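Local coordinates for protein Ent-copalyl diphosphate synthase (Streptomyces platensis, PDB 5BP8) that belongs to the terpene cyclases and is built of helices and loops, with a region related to the squalene-hopene cyclase C-terminal domain, at residues 51-54 with 55-59; 187-190 with 191-194. One frame throughout, in Å; residues are numbered along the deposited sequence.

Contact 1 (51-54 with 55-59)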
loop_
_atom_site.group_PDB
_atom_site.type_symbol
_atom_site.label_atom_id
_atom_site.label_comp_id
_atom_site.label_asym_id
_atom_site.label_seq_id
_atom_site.Cartn_x
_atom_site.Cartn_y
_atom_site.Cartn_z
ATOM N N LEU A 51 16.870 10.174 -10.819
ATOM C CA LEU A 51 16.498 11.018 -11.946
ATOM C C LEU A 51 16.238 10.185 -13.184
ATOM O O LEU A 51 15.244 10.411 -13.898
ATOM C CB LEU A 51 17.597 12.074 -12.222
ATOM C CG LEU A 51 17.680 13.191 -11.196
ATOM C CD1 LEU A 51 18.995 13.962 -11.301
ATOM C CD2 LEU A 51 16.497 14.129 -11.361
ATOM N N GLY A 52 17.088 9.173 -13.414
ATOM C CA GLY A 52 16.914 8.253 -14.523
ATOM C C GLY A 52 15.596 7.520 -14.449
ATOM O O GLY A 52 14.898 7.373 -15.455
ATOM N N TYR A 53 15.246 7.080 -13.252
ATOM C CA TYR A 53 13.989 6.366 -13.029
ATOM C C TYR A 53 12.809 7.230 -13.364
ATOM O O TYR A 53 11.816 6.741 -13.977
ATOM C CB TYR A 53 13.962 5.870 -11.593
ATOM C CG TYR A 53 12.707 5.171 -11.156
ATOM C CD1 TYR A 53 12.562 3.786 -11.293
ATOM C CD2 TYR A 53 11.692 5.873 -10.574
ATOM C CE1 TYR A 53 11.403 3.129 -10.863
ATOM C CE2 TYR A 53 10.540 5.205 -10.121
ATOM C CZ TYR A 53 10.417 3.842 -10.283
ATOM O OH TYR A 53 9.266 3.194 -9.865
ATOM N N LEU A 54 12.842 8.483 -12.908
ATOM C CA LEU A 54 11.780 9.422 -13.232
ATOM C C LEU A 54 11.652 9.591 -14.749
ATOM O O LEU A 54 10.556 9.546 -15.276
ATOM C CB LEU A 54 11.987 10.781 -12.570
ATOM C CG LEU A 54 11.940 10.783 -11.032
ATOM C CD1 LEU A 54 12.158 12.184 -10.493
ATOM C CD2 LEU A 54 10.628 10.206 -10.500
ATOM N N ALA A 55 12.765 9.788 -15.444
ATOM C CA ALA A 55 12.715 9.912 -16.905
ATOM C C ALA A 55 12.139 8.660 -17.585
ATOM O O ALA A 55 11.322 8.760 -18.523
ATOM C CB ALA A 55 14.109 10.208 -17.451
ATOM N N LYS A 56 12.591 7.481 -17.158
ATOM C CA LYS A 56 12.121 6.190 -17.721
ATOM C C LYS A 56 10.647 5.952 -17.452
ATOM O O LYS A 56 9.932 5.442 -18.310
ATOM C CB LYS A 56 12.914 5.009 -17.133
ATOM C CG LYS A 56 12.381 3.623 -17.503
ATOM C CD LYS A 56 13.153 2.497 -16.824
ATOM C CE LYS A 56 12.510 1.155 -17.138
ATOM N NZ LYS A 56 12.968 0.049 -16.244
ATOM N N GLU A 57 10.185 6.313 -16.267
ATOM C CA GLU A 57 8.821 5.910 -15.850
ATOM C C GLU A 57 7.708 6.826 -16.344
ATOM O O GLU A 57 6.513 6.480 -16.224
ATOM C CB GLU A 57 8.760 5.764 -14.337
ATOM C CG GLU A 57 9.621 4.627 -13.839
ATOM C CD GLU A 57 9.045 3.261 -14.130
ATOM O OE1 GLU A 57 7.799 3.130 -14.128
ATOM O OE2 GLU A 57 9.834 2.328 -14.317
ATOM N N GLN A 58 8.065 7.981 -16.900
ATOM C CA GLN A 58 7.057 8.919 -17.414
ATOM C C GLN A 58 6.211 8.269 -18.519
ATOM O O GLN A 58 6.750 7.597 -19.400
ATOM C CB GLN A 58 7.701 10.203 -17.903
ATOM C CG GLN A 58 6.716 11.349 -18.098
ATOM C CD GLN A 58 7.402 12.652 -18.440
ATOM O OE1 GLN A 58 8.554 12.658 -18.910
ATOM N NE2 GLN A 58 6.708 13.753 -18.243
ATOM N N ASN A 59 4.895 8.421 -18.418
ATOM C CA ASN A 59 3.952 7.964 -19.437
ATOM C C ASN A 59 4.043 8.855 -20.660
ATOM O O ASN A 59 4.491 10.004 -20.569
ATOM C CB ASN A 59 2.498 7.980 -18.923
ATOM C CG ASN A 59 2.305 7.102 -17.733
ATOM O OD1 ASN A 59 2.790 5.977 -17.730
ATOM N ND2 ASN A 59 1.567 7.593 -16.705
#
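Tyr53 and Glu57, one helical turn apart, make the side-chain contact here: a methylene set on an aromatic face. Glu57 CG stands 3.7 Å from the centroid of the Tyr53 ring, only 9° off its normal, a clear CH-pi arrangement. From CG the Glu57 chain runs out past the CE1-CZ rim, OE2 ending 3.9 Å from Tyr53 CE1, with the carboxylate tilted 24° from the ring plane. Two torsions bring this about: Tyr53 directs its ring down the helix with CG opposite the backbone N (chi1 177°), and Glu57 bends at chi2.

Behind the pair lies the last turn of helix 47-57. Ala55 N binds Leu51 O at 3.0 Å and Lys56 N binds Gly52 O at 2.9 Å, both in regular helical fashion; Glu57 N reaches Tyr53 O at 2.8 Å, along a more bent path. At Gln58 the ladder fails, N to Leu54 O being a weak 3.4 Å bond. Trp64 NE1 also bonds to Leu54 O, while Gln58 NE2 binds Gly62 O and Ala104 O. Gln58, Gly62 and Trp64 fit the QW motif of this superfamily, which ties a helix end to the following loop. Toward helix 31-40, buried Leu54 packs on Val31 and Ala35, and Tyr53 touches Thr34, laying helix 47-57 against that helix.

Contact 2 (187-190 with 191-194); sequences EKLW and HTLE
Leu189 and Thr192 supply the side-chain part of this turn, but the link between the two halves begins one residue earlier, at His191. Its backbone N gives its hydrogen to a water at 3.0 Å, and that water in turn donates to Glu187 O at 2.8 Å. A water thus stands where a direct helical bond from His191 N to Glu187 O would lie. Glu187 O is also taken by Trp190 N, so this carbonyl serves two donors. The imidazole of His191 bonds through ND1 to Gly218 O and through NE2 to Asp497 OD2, and Lys498 NZ holds His191 O.

Thr192 follows with a direct bond, N to Leu189 O, 2.9 Å long. In this i to i+3 bond the donor stands 61° out of the carbonyl plane, not on a lone pair. With OG1 of Thr192 opposite its backbone N (chi1 -171°), the methyl CG2 is turned to Leu189, 3.8 Å from CD2 and 3.2 Å from O of that residue. Leu193 repeats the pattern, its N bonding to Trp190 O at 3.2 Å, again from above the carbonyl plane. Glu194, next, is buried and turns to other parts of the chain: OE2 forms a salt bridge with Lys498 and a hydrogen bond with Tyr32 OH.

The chemistry is therefore divided: i to i+3 backbone bonds and one water shape the lead into helix 193-196, whereas the buried polar ends of His191 and Glu194 find their partners in distant segments, fastening this turn to Asp497 and Lys498.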
loop_
_atom_site.group_PDB
_atom_site.type_symbol
_atom_site.label_atom_id
_atom_site.label_comp_id
_atom_site.label_asym_id
_atom_site.label_seq_id
_atom_site.Cartn_x
_atom_site.Cartn_y
_atom_site.Cartn_z
ATOM N N GLU A 187 0.819 10.668 15.280
ATOM C CA GLU A 187 1.655 9.551 14.873
ATOM C C GLU A 187 1.311 9.016 13.477
ATOM O O GLU A 187 2.207 8.689 12.706
ATOM C CB GLU A 187 1.573 8.419 15.889
ATOM C CG GLU A 187 2.278 8.730 17.186
ATOM C CD GLU A 187 2.405 7.509 18.082
ATOM O OE1 GLU A 187 2.032 6.381 17.660
ATOM O OE2 GLU A 187 2.870 7.707 19.214
ATOM N N LYS A 188 0.023 8.916 13.162
ATOM C CA LYS A 188 -0.388 8.362 11.875
ATOM C C LYS A 188 -0.002 9.267 10.698
ATOM O O LYS A 188 -0.046 8.822 9.532
ATOM C CB LYS A 188 -1.888 8.096 11.858
ATOM C CG LYS A 188 -2.731 9.356 11.694
ATOM C CD LYS A 188 -4.167 9.085 12.114
ATOM C CE LYS A 188 -4.826 8.064 11.208
ATOM N NZ LYS A 188 -6.271 7.852 11.543
ATOM N N LEU A 189 0.309 10.534 10.977
ATOM C CA LEU A 189 0.763 11.468 9.934
ATOM C C LEU A 189 2.280 11.620 9.873
ATOM O O LEU A 189 2.782 12.345 9.025
ATOM C CB LEU A 189 0.122 12.852 10.136
ATOM C CG LEU A 189 -1.418 12.819 9.950
ATOM C CD1 LEU A 189 -2.017 14.169 10.329
ATOM C CD2 LEU A 189 -1.804 12.440 8.530
ATOM N N TRP A 190 3.034 10.949 10.738
ATOM C CA TRP A 190 4.492 10.990 10.589
ATOM C C TRP A 190 4.939 10.481 9.227
ATOM O O TRP A 190 5.922 10.961 8.674
ATOM C CB TRP A 190 5.178 10.157 11.666
ATOM C CG TRP A 190 4.993 10.704 13.075
ATOM C CD1 TRP A 190 4.347 11.866 13.443
ATOM C CD2 TRP A 190 5.465 10.104 14.299
ATOM N NE1 TRP A 190 4.383 12.004 14.826
ATOM C CE2 TRP A 190 5.062 10.947 15.366
ATOM C CE3 TRP A 190 6.132 8.923 14.592
ATOM C CZ2 TRP A 190 5.356 10.659 16.699
ATOM C CZ3 TRP A 190 6.415 8.623 15.916
ATOM C CH2 TRP A 190 6.026 9.495 16.956
ATOM N N HIS A 191 4.222 9.490 8.710
ATOM C CA HIS A 191 4.472 8.936 7.389
ATOM C C HIS A 191 4.406 9.999 6.280
ATOM O O HIS A 191 4.990 9.788 5.197
ATOM C CB HIS A 191 3.437 7.844 7.102
ATOM C CG HIS A 191 3.750 7.032 5.892
ATOM N ND1 HIS A 191 4.770 6.116 5.862
ATOM C CD2 HIS A 191 3.190 7.009 4.657
ATOM C CE1 HIS A 191 4.836 5.563 4.664
ATOM N NE2 HIS A 191 3.884 6.089 3.915
ATOM N N THR A 192 3.715 11.122 6.548
ATOM C CA THR A 192 3.510 12.182 5.569
ATOM C C THR A 192 4.173 13.518 5.984
ATOM O O THR A 192 3.821 14.607 5.503
ATOM C CB THR A 192 2.019 12.315 5.190
ATOM O OG1 THR A 192 1.866 13.215 4.071
ATOM C CG2 THR A 192 1.201 12.772 6.269
ATOM N N LEU A 193 5.189 13.413 6.828
ATOM C CA LEU A 193 5.853 14.595 7.356
ATOM C C LEU A 193 6.300 15.564 6.242
ATOM O O LEU A 193 6.221 16.777 6.415
ATOM C CB LEU A 193 7.056 14.212 8.214
ATOM C CG LEU A 193 7.947 15.342 8.766
ATOM C CD1 LEU A 193 7.160 16.263 9.687
ATOM C CD2 LEU A 193 9.150 14.757 9.506
ATOM N N GLU A 194 6.752 15.024 5.122
ATOM C CA GLU A 194 7.335 15.864 4.032
ATOM C C GLU A 194 6.323 16.800 3.403
ATOM O O GLU A 194 6.679 17.771 2.744
ATOM C CB GLU A 194 8.008 14.980 2.958
ATOM C CG GLU A 194 7.081 14.371 1.903
ATOM C CD GLU A 194 6.322 13.130 2.359
ATOM O OE1 GLU A 194 6.400 12.755 3.566
ATOM O OE2 GLU A 194 5.655 12.512 1.485
HETATM O O HOH W 1 2.910 7.372 10.366
#

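The two contacts show how differently a local turn can be built at the end and at the start of a helix. Contact 1 finishes a regular helix; contact 2 leads into a short one through i to i+3 backbone bonds and a water. Their centres are 26 Å apart and their nearest atoms about 13 Å, so they do not touch, but helix 31-40 connects them: Val31, Thr34 and Ala35 meet contact 1, while Tyr32, Arg36 and Leu40 meet Glu194 of contact 2. Contact 1 is the more peripheral, about 21 Å from the centre of the chain against 15 Å. A sulfate, probably from the crystallisation liquor, lies about 5 Å from the Lys188 side chain.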